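CD180 antigen (Mus musculus, PDB 3T6Q) may cooperate with MD-1 and TLR4 in the innate immune response of B cells to bacterial lipopolysaccharide, leading to NF-kappa-B activation. Local coordinates at residues V256-F267 against L280-S291. Sequence-based numbering, arbitrary orientation. Where two conformers were deposited one is given.
Sequences VESINLQKHYFF and LQELDLTATHLS
With chi1 at -78°, CG of Phe266 stands anti to its own carbonyl carbon, which brings the ring to Leu285; Leu285, likewise turned, lays CD2 over one ring face, 4.0 Å from the centroid, a CH-pi contact. Thr288 packs CG2 and CB obliquely against CD2 of the same ring. Further along the core, Ile259 and Leu283 both hold CG anti to the backbone N (CG1 in Ile259) and run side by side; CG2 of Ile259 presses tightly on Leu280 CD1, at 3.4 Å. On the other face Asn260 and Asp284 lie alongside each other, amide and carboxylate planes 32° apart. Each builds an Asx turn: Asn260 OD1 takes Gln262 N, while Asp284 OD1 takes both the N and the OG1 of Thr286, the hydroxyl at 2.6 Å on its syn lone pair. Parallel strands 258-260 and 282-284 are joined by Ile259 N to Glu282 O, Asp284 N to Ile259 O and a nearly straight Leu261 N to Asp284 O (2.9 Å); Lys263 N to Thr286 O carries the pairing into the turns. Beyond them, Tyr265 sets its edge toward the face of His289, centroids 5.2 Å apart, and a water joins His289 NE2 to Lys263 O. Here two successive coils of the leucine-rich-repeat solenoid, LRR 8 and LRR 9, pack together, their leucines turned inward. Lys263 also forms a salt bridge with Glu236, and Gln262 NE2 donates a hydrogen bond to the backbone of another protein's chain. Strand 226-231 and helix 215-221 flank 256-267; strand 305-307 continues the stack beyond 280-291.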
loop_
_atom_site.group_PDB
_atom_site.type_symbol
_atom_site.label_atom_id
_atom_site.label_comp_id
_atom_site.label_asym_id
_atom_site.label_seq_id
_atom_site.Cartn_x
_atom_site.Cartn_y
_atom_site.Cartn_z
ATOM N N VAL A 256 29.754 1.416 18.497
ATOM C CA VAL A 256 29.519 1.696 17.065
ATOM C C VAL A 256 30.847 2.003 16.380
ATOM O O VAL A 256 31.642 2.814 16.893
ATOM C CB VAL A 256 28.579 2.926 16.866
ATOM C CG1 VAL A 256 28.245 3.148 15.373
ATOM C CG2 VAL A 256 27.254 2.727 17.612
ATOM N N GLU A 257 31.084 1.410 15.214
ATOM C CA GLU A 257 32.306 1.723 14.476
ATOM C C GLU A 257 32.147 2.992 13.628
ATOM O O GLU A 257 33.034 3.835 13.615
ATOM C CB GLU A 257 32.702 0.573 13.558
ATOM C CG GLU A 257 34.196 0.456 13.334
ATOM C CD GLU A 257 34.906 -0.348 14.434
ATOM O OE1 GLU A 257 35.849 -1.110 14.083
ATOM O OE2 GLU A 257 34.526 -0.231 15.634
ATOM N N SER A 258 31.007 3.125 12.944
ATOM C CA SER A 258 30.838 4.168 11.932
ATOM C C SER A 258 29.437 4.692 12.021
ATOM O O SER A 258 28.485 3.901 12.109
ATOM C CB SER A 258 31.130 3.601 10.530
ATOM O OG SER A 258 30.829 4.545 9.513
ATOM N N ILE A 259 29.296 6.018 11.992
ATOM C CA ILE A 259 27.965 6.616 12.093
ATOM C C ILE A 259 27.803 7.688 11.032
ATOM O O ILE A 259 28.758 8.461 10.744
ATOM C CB ILE A 259 27.660 7.170 13.507
ATOM C CG1 ILE A 259 26.237 7.719 13.611
ATOM C CG2 ILE A 259 28.670 8.218 13.925
ATOM C CD1 ILE A 259 25.806 7.932 15.081
ATOM N N ASN A 260 26.589 7.755 10.462
ATOM C CA ASN A 260 26.298 8.785 9.453
ATOM C C ASN A 260 25.165 9.631 10.016
ATOM O O ASN A 260 24.138 9.088 10.488
ATOM C CB ASN A 260 25.883 8.097 8.113
ATOM C CG ASN A 260 25.653 9.125 6.993
ATOM O OD1 ASN A 260 24.768 9.964 7.100
ATOM N ND2 ASN A 260 26.426 9.044 5.950
ATOM N N LEU A 261 25.334 10.953 10.001
ATOM C CA LEU A 261 24.329 11.869 10.467
ATOM C C LEU A 261 24.003 12.932 9.398
ATOM O O LEU A 261 23.709 14.086 9.723
ATOM C CB LEU A 261 24.849 12.553 11.769
ATOM C CG LEU A 261 24.815 11.601 12.979
ATOM C CD1 LEU A 261 25.705 12.019 14.144
ATOM C CD2 LEU A 261 23.348 11.405 13.440
ATOM N N GLN A 262 24.076 12.555 8.129
ATOM C CA GLN A 262 23.923 13.572 7.082
ATOM C C GLN A 262 22.601 14.368 7.170
ATOM O O GLN A 262 21.555 13.823 7.582
ATOM C CB GLN A 262 24.070 12.909 5.699
ATOM C CG GLN A 262 22.886 11.982 5.324
ATOM C CD GLN A 262 22.679 11.912 3.802
ATOM O OE1 GLN A 262 23.615 11.737 3.051
ATOM N NE2 GLN A 262 21.440 12.050 3.365
ATOM N N LYS A 263 22.677 15.647 6.790
ATOM C CA LYS A 263 21.514 16.524 6.547
ATOM C C LYS A 263 20.771 16.926 7.798
ATOM O O LYS A 263 19.792 17.642 7.708
ATOM C CB LYS A 263 20.562 15.958 5.491
ATOM C CG LYS A 263 21.224 15.857 4.113
ATOM C CD LYS A 263 20.201 15.972 2.987
ATOM C CE LYS A 263 20.927 16.172 1.651
ATOM N NZ LYS A 263 21.274 17.592 1.398
ATOM N N HIS A 264 21.213 16.463 8.974
ATOM C CA HIS A 264 20.702 17.073 10.208
ATOM C C HIS A 264 21.241 18.450 10.369
ATOM O O HIS A 264 22.316 18.795 9.815
ATOM C CB HIS A 264 21.035 16.217 11.447
ATOM C CG HIS A 264 20.261 14.929 11.487
ATOM N ND1 HIS A 264 18.944 14.887 11.835
ATOM C CD2 HIS A 264 20.625 13.635 11.138
ATOM C CE1 HIS A 264 18.502 13.622 11.751
ATOM N NE2 HIS A 264 19.528 12.848 11.303
ATOM N N TYR A 265 20.525 19.266 11.133
ATOM C CA TYR A 265 20.901 20.671 11.256
ATOM C C TYR A 265 21.856 20.898 12.432
ATOM O O TYR A 265 21.410 21.129 13.555
ATOM C CB TYR A 265 19.648 21.534 11.378
ATOM C CG TYR A 265 19.873 23.028 11.241
ATOM C CD1 TYR A 265 19.544 23.901 12.293
ATOM C CD2 TYR A 265 20.407 23.575 10.065
ATOM C CE1 TYR A 265 19.734 25.266 12.171
ATOM C CE2 TYR A 265 20.595 24.949 9.936
ATOM C CZ TYR A 265 20.259 25.778 10.997
ATOM O OH TYR A 265 20.440 27.128 10.893
ATOM N N PHE A 266 23.166 20.831 12.158
ATOM C CA PHE A 266 24.187 21.053 13.169
ATOM C C PHE A 266 24.607 22.525 13.359
ATOM O O PHE A 266 24.866 22.909 14.486
ATOM C CB PHE A 266 25.444 20.204 12.924
ATOM C CG PHE A 266 25.314 18.738 13.333
ATOM C CD1 PHE A 266 25.980 18.250 14.484
ATOM C CD2 PHE A 266 24.606 17.813 12.548
ATOM C CE1 PHE A 266 25.896 16.876 14.826
ATOM C CE2 PHE A 266 24.527 16.450 12.883
ATOM C CZ PHE A 266 25.159 15.986 14.031
ATOM N N PHE A 267 24.657 23.332 12.300
ATOM C CA PHE A 267 25.024 24.785 12.406
ATOM C C PHE A 267 25.098 25.362 13.845
ATOM O O PHE A 267 24.155 25.206 14.631
ATOM C CB PHE A 267 24.070 25.648 11.547
ATOM C CG PHE A 267 24.369 27.131 11.603
ATOM C CD1 PHE A 267 23.559 27.997 12.356
ATOM C CD2 PHE A 267 25.466 27.670 10.916
ATOM C CE1 PHE A 267 23.833 29.367 12.419
ATOM C CE2 PHE A 267 25.748 29.039 10.983
ATOM C CZ PHE A 267 24.933 29.888 11.736
ATOM N N LEU A 280 33.879 5.950 18.358
ATOM C CA LEU A 280 33.709 5.941 16.881
ATOM C C LEU A 280 35.012 5.945 16.099
ATOM O O LEU A 280 35.972 6.641 16.442
ATOM C CB LEU A 280 32.845 7.106 16.373
ATOM C CG LEU A 280 31.308 6.990 16.363
ATOM C CD1 LEU A 280 30.798 5.939 15.400
ATOM C CD2 LEU A 280 30.742 6.744 17.763
ATOM N N GLN A 281 35.022 5.156 15.030
ATOM C CA GLN A 281 36.120 5.196 14.090
ATOM C C GLN A 281 35.836 6.125 12.910
ATOM O O GLN A 281 36.770 6.707 12.350
ATOM C CB GLN A 281 36.446 3.782 13.603
ATOM C CG GLN A 281 36.832 2.810 14.751
ATOM C CD GLN A 281 38.009 3.278 15.573
ATOM O OE1 GLN A 281 39.131 3.418 15.072
ATOM N NE2 GLN A 281 37.769 3.505 16.857
ATOM N N GLU A 282 34.564 6.224 12.504
ATOM C CA GLU A 282 34.219 6.994 11.313
ATOM C C GLU A 282 32.987 7.812 11.613
ATOM O O GLU A 282 32.023 7.286 12.220
ATOM C CB GLU A 282 33.865 6.096 10.137
ATOM C CG GLU A 282 34.876 5.019 9.846
ATOM C CD GLU A 282 34.650 4.401 8.465
ATOM O OE1 GLU A 282 33.790 4.929 7.662
ATOM O OE2 GLU A 282 35.333 3.383 8.207
ATOM N N LEU A 283 33.024 9.084 11.216
ATOM C CA LEU A 283 31.886 9.982 11.456
ATOM C C LEU A 283 31.585 10.747 10.156
ATOM O O LEU A 283 32.482 11.356 9.530
ATOM C CB LEU A 283 32.172 10.966 12.614
ATOM C CG LEU A 283 31.268 12.196 12.770
ATOM C CD1 LEU A 283 29.871 11.703 13.159
ATOM C CD2 LEU A 283 31.894 13.037 13.866
ATOM N N ASP A 284 30.331 10.701 9.750
ATOM C CA ASP A 284 29.925 11.369 8.488
ATOM C C ASP A 284 28.945 12.504 8.778
ATOM O O ASP A 284 27.797 12.259 9.183
ATOM C CB ASP A 284 29.279 10.357 7.526
ATOM C CG ASP A 284 29.143 10.911 6.103
ATOM O OD1 ASP A 284 28.726 12.101 5.944
ATOM O OD2 ASP A 284 29.507 10.166 5.154
ATOM N N LEU A 285 29.372 13.737 8.515
ATOM C CA LEU A 285 28.521 14.931 8.746
ATOM C C LEU A 285 28.206 15.670 7.435
ATOM O O LEU A 285 28.168 16.904 7.400
ATOM C CB LEU A 285 29.201 15.839 9.753
ATOM C CG LEU A 285 29.392 15.220 11.169
ATOM C CD1 LEU A 285 30.322 16.101 12.004
ATOM C CD2 LEU A 285 28.047 15.069 11.887
ATOM N N THR A 286 28.007 14.896 6.360
ATOM C CA THR A 286 27.706 15.429 5.033
ATOM C C THR A 286 26.488 16.363 5.067
ATOM O O THR A 286 25.420 15.993 5.613
ATOM C CB THR A 286 27.436 14.297 4.030
ATOM O OG1 THR A 286 28.631 13.552 3.836
ATOM C CG2 THR A 286 26.997 14.912 2.631
ATOM N N ALA A 287 26.664 17.568 4.547
ATOM C CA ALA A 287 25.532 18.511 4.343
ATOM C C ALA A 287 24.759 18.823 5.635
ATOM O O ALA A 287 23.526 18.809 5.626
ATOM C CB ALA A 287 24.592 17.978 3.261
ATOM N N THR A 288 25.472 19.138 6.709
ATOM C CA THR A 288 24.838 19.382 8.004
ATOM C C THR A 288 24.803 20.865 8.362
ATOM O O THR A 288 24.607 21.230 9.548
ATOM C CB THR A 288 25.541 18.597 9.157
ATOM O OG1 THR A 288 26.975 18.809 9.109
ATOM C CG2 THR A 288 25.158 17.070 9.067
ATOM N N HIS A 289 24.950 21.724 7.348
ATOM C CA HIS A 289 24.949 23.220 7.514
ATOM C C HIS A 289 26.056 23.754 8.396
ATOM O O HIS A 289 25.911 24.799 9.023
ATOM C CB HIS A 289 23.595 23.694 8.013
ATOM C CG HIS A 289 22.456 23.200 7.169
ATOM N ND1 HIS A 289 21.958 23.914 6.133
ATOM C CD2 HIS A 289 21.772 21.971 7.172
ATOM C CE1 HIS A 289 20.974 23.204 5.533
ATOM N NE2 HIS A 289 20.856 22.022 6.179
ATOM N N LEU A 290 27.168 23.032 8.489
ATOM C CA LEU A 290 28.336 23.519 9.253
ATOM C C LEU A 290 29.066 24.666 8.560
ATOM O O LEU A 290 29.404 24.560 7.362
ATOM C CB LEU A 290 29.344 22.368 9.495
ATOM C CG LEU A 290 28.917 21.167 10.353
ATOM C CD1 LEU A 290 29.937 19.989 10.298
ATOM C CD2 LEU A 290 28.713 21.646 11.778
ATOM N N SER A 291 29.328 25.741 9.302
ATOM C CA SER A 291 30.127 26.867 8.777
ATOM C C SER A 291 31.490 26.906 9.470
ATOM O O SER A 291 32.421 27.577 9.011
ATOM C CB SER A 291 29.396 28.193 8.995
ATOM O OG SER A 291 29.113 28.351 10.371
HETATM O O HOH W 1 21.463 19.483 3.796
HETATM O O HOH W 2 19.405 19.441 5.583
#